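Long-range contact in uncharacterized protein (PDB 4XLZ), which probably removes an acetyl group from N,N'-diacetylchitobiose, as a metal-dependent deacetylase of carbohydrate esterase family 14: residues A[193-198]-A[239-244]. Sequence-based numbering, arbitrary orientation. Where two conformers were deposited one is given.
With CD (cadmium ion), chain J.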
ATOM      1  N   HIS A 193       9.212  22.652  20.011  1.00 15.04           N
ATOM      2  CA  HIS A 193       8.692  23.208  21.308  0.50 14.85           C
ATOM      3  C   HIS A 193       9.716  22.955  22.463  1.00 15.72           C
ATOM      4  O   HIS A 193       9.517  23.539  23.559  1.00 18.01           O
ATOM      5  CB  HIS A 193       7.310  22.567  21.573  0.50 16.00           C
ATOM      6  CG  HIS A 193       6.675  22.861  22.913  0.50 13.65           C
ATOM      7  ND1 HIS A 193       6.359  21.857  23.790  0.50 18.91           N
ATOM      8  CD2 HIS A 193       6.231  24.016  23.492  0.50 16.41           C
ATOM      9  CE1 HIS A 193       5.788  22.368  24.866  0.50 15.28           C
ATOM     10  NE2 HIS A 193       5.713  23.672  24.725  0.50 15.05           N
ATOM     11  N   LYS A 194      10.685  22.051  22.254  1.00 14.95           N
ATOM     12  CA  LYS A 194      11.586  21.694  23.371  1.00 17.17           C
ATOM     13  C   LYS A 194      13.028  21.951  22.961  1.00 17.34           C
ATOM     14  O   LYS A 194      13.894  21.052  22.922  1.00 16.55           O
ATOM     15  CB  LYS A 194      11.387  20.202  23.788  1.00 17.68           C
ATOM     16  CG  LYS A 194      10.006  19.958  24.476  1.00 17.86           C
ATOM     17  CD  LYS A 194       9.995  20.575  25.898  1.00 22.53           C
ATOM     18  CE  LYS A 194       8.644  20.337  26.612  1.00 29.71           C
ATOM     19  NZ  LYS A 194       8.766  21.064  27.898  1.00 33.05           N
ATOM     20  N   PRO A 195      13.387  23.192  22.593  1.00 15.35           N
ATOM     21  CA  PRO A 195      14.760  23.383  22.184  1.00 15.71           C
ATOM     22  C   PRO A 195      15.684  23.288  23.403  1.00 17.26           C
ATOM     23  O   PRO A 195      15.270  23.636  24.533  1.00 19.17           O
ATOM     24  CB  PRO A 195      14.747  24.873  21.669  1.00 16.38           C
ATOM     25  CG  PRO A 195      13.647  25.520  22.546  1.00 17.99           C
ATOM     26  CD  PRO A 195      12.532  24.446  22.697  1.00 16.95           C
ATOM     27  N   ASN A 196      16.904  22.892  23.143  1.00 16.18           N
ATOM     28  CA  ASN A 196      17.953  22.905  24.208  1.00 16.58           C
ATOM     29  C   ASN A 196      19.187  23.635  23.755  1.00 16.92           C
ATOM     30  O   ASN A 196      20.205  23.666  24.497  1.00 18.79           O
ATOM     31  CB  ASN A 196      18.244  21.550  24.829  1.00 15.65           C
ATOM     32  CG  ASN A 196      18.522  20.492  23.807  1.00 15.84           C
ATOM     33  OD1 ASN A 196      18.869  20.759  22.686  1.00 15.89           O
ATOM     34  ND2 ASN A 196      18.475  19.267  24.271  1.00 16.17           N
ATOM     35  N   TYR A 197      19.159  24.173  22.554  1.00 17.24           N
ATOM     36  CA  TYR A 197      20.256  25.026  22.068  1.00 16.99           C
ATOM     37  C   TYR A 197      19.636  26.142  21.250  1.00 18.39           C
ATOM     38  O   TYR A 197      18.817  25.872  20.289  1.00 17.76           O
ATOM     39  CB  TYR A 197      21.210  24.204  21.213  1.00 18.12           C
ATOM     40  CG  TYR A 197      22.323  25.060  20.621  1.00 18.57           C
ATOM     41  CD1 TYR A 197      23.221  25.656  21.522  1.00 20.86           C
ATOM     42  CD2 TYR A 197      22.460  25.303  19.226  1.00 19.77           C
ATOM     43  CE1 TYR A 197      24.273  26.489  21.001  1.00 21.88           C
ATOM     44  CE2 TYR A 197      23.475  26.176  18.731  1.00 20.98           C
ATOM     45  CZ  TYR A 197      24.355  26.703  19.638  1.00 23.44           C
ATOM     46  OH  TYR A 197      25.414  27.468  19.107  1.00 28.65           O
ATOM     47  N   ILE A 198      19.953  27.426  21.573  1.00 18.06           N
ATOM     48  CA  ILE A 198      19.335  28.540  20.832  1.00 16.93           C
ATOM     49  C   ILE A 198      20.450  29.394  20.192  1.00 16.27           C
ATOM     50  O   ILE A 198      21.491  29.658  20.851  1.00 20.82           O
ATOM     51  CB  ILE A 198      18.621  29.535  21.796  1.00 17.96           C
ATOM     52  CG1 ILE A 198      17.727  28.844  22.756  1.00 23.03           C
ATOM     53  CG2 ILE A 198      17.992  30.723  21.002  1.00 19.17           C
ATOM     54  CD1 ILE A 198      16.577  28.194  22.035  1.00 21.17           C
ATOM     55  N   GLY A 239      14.409  33.453  21.433  1.00 16.29           N
ATOM     56  CA  GLY A 239      15.495  34.334  21.909  1.00 18.18           C
ATOM     57  C   GLY A 239      15.327  34.631  23.425  1.00 18.41           C
ATOM     58  O   GLY A 239      16.366  34.707  24.120  1.00 18.54           O
ATOM     59  N   GLU A 240      14.090  34.755  23.911  1.00 18.64           N
ATOM     60  CA  GLU A 240      13.870  35.059  25.366  1.00 22.12           C
ATOM     61  C   GLU A 240      14.479  33.986  26.274  1.00 21.83           C
ATOM     62  O   GLU A 240      14.988  34.261  27.373  1.00 23.12           O
ATOM     63  CB  GLU A 240      12.430  35.262  25.601  1.00 23.36           C
ATOM     64  CG  GLU A 240      12.138  35.932  26.937  1.00 24.39           C
ATOM     65  CD  GLU A 240      10.696  36.415  27.013  1.00 27.10           C
ATOM     66  OE1 GLU A 240       9.866  35.783  27.684  1.00 28.93           O
ATOM     67  OE2 GLU A 240      10.401  37.421  26.309  1.00 27.11           O
ATOM     68  N   LYS A 241      14.620  32.750  25.757  1.00 19.19           N
ATOM     69  CA  LYS A 241      15.188  31.646  26.557  1.00 21.37           C
ATOM     70  C   LYS A 241      16.685  31.843  26.841  1.00 21.93           C
ATOM     71  O   LYS A 241      17.202  31.206  27.732  1.00 23.73           O
ATOM     72  CB  LYS A 241      14.979  30.305  25.813  1.00 19.60           C
ATOM     73  CG  LYS A 241      13.510  29.931  25.785  1.00 21.94           C
ATOM     74  CD  LYS A 241      13.343  28.486  25.045  1.00 21.17           C
ATOM     75  CE  LYS A 241      11.796  28.314  24.821  1.00 22.58           C
ATOM     76  NZ  LYS A 241      10.889  28.590  26.001  1.00 25.20           N
ATOM     77  N   ILE A 242      17.385  32.641  26.046  1.00 19.10           N
ATOM     78  CA  ILE A 242      18.788  32.933  26.301  1.00 21.37           C
ATOM     79  C   ILE A 242      19.023  34.488  26.473  1.00 21.40           C
ATOM     80  O   ILE A 242      20.199  34.977  26.350  1.00 23.67           O
ATOM     81  CB  ILE A 242      19.761  32.352  25.215  1.00 22.18           C
ATOM     82  CG1 ILE A 242      19.440  32.901  23.788  1.00 20.71           C
ATOM     83  CG2 ILE A 242      19.746  30.792  25.332  1.00 23.82           C
ATOM     84  CD1 ILE A 242      20.577  32.722  22.738  1.00 22.40           C
ATOM     85  N   GLY A 243      17.927  35.168  26.716  1.00 22.15           N
ATOM     86  CA  GLY A 243      18.055  36.686  26.972  1.00 23.47           C
ATOM     87  C   GLY A 243      18.486  37.552  25.770  1.00 21.77           C
ATOM     88  O   GLY A 243      19.133  38.625  25.959  1.00 24.60           O
ATOM     89  N   VAL A 244      18.157  37.119  24.526  1.00 20.44           N
ATOM     90  CA  VAL A 244      18.373  37.891  23.311  1.00 19.47           C
ATOM     91  C   VAL A 244      17.031  38.156  22.655  1.00 19.57           C
ATOM     92  O   VAL A 244      15.989  37.576  22.976  1.00 21.72           O
ATOM     93  CB  VAL A 244      19.436  37.229  22.316  1.00 19.81           C
ATOM     94  CG1 VAL A 244      20.714  36.869  22.962  1.00 22.20           C
ATOM     95  CG2 VAL A 244      18.752  35.982  21.596  1.00 19.77           C
TER
HETATM   96 CD    CD J 304       4.603  24.933  26.199  0.50 19.80          CD
HETATM   97  O   HOH W   1       4.940  22.828  26.846  1.00 33.16           O
HETATM   98  O   HOH W   2       4.319  24.971  28.457  1.00 42.67           O
HETATM   99  O   HOH W   3       5.477  27.063  25.448  1.00 21.22           O
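Ile-198 and Ile-242 make the tight half of this contact, lying alongside one another and running opposite ways. Ile-242 CD1 lies 3.7 Å from Ile-198 CG2. At the other end of the pair, Ile-242 CG2 sits 3.8 Å from Ile-198 CG1. Ile-242 manages this double grip with CG1 set between its backbone N and carbonyl carbon (chi1 59°), which leaves both branches turned to the strand. Tyr-238 of helix 221-240 also packs against Ile-198 and Pro-195.

The other half is looser, and Lys-241 lies exposed to solvent there. It crosses Pro-195 at about a right angle, Lys-241 CD 3.9 Å from Pro-195 CG, then bends at its last torsion (chi4 -48°). Its NZ is hydrogen-bonded to a hexane-1,6-diol, probably from the crystallisation liquor. Beyond the contact, His-193 NE2 binds cadmium at 2.2 Å together with three waters and Asp-265 of a second subunit.

No hydrogen bond joins the segments. Val-244 N bonds to Gly-239 O and Gly-243 N to Glu-240 O, with Gly-243 as C-prime residue: a Schellman motif ending helix 221-240, packed against strand 197-200 beside the classic bulge at Asn-196 and Tyr-197.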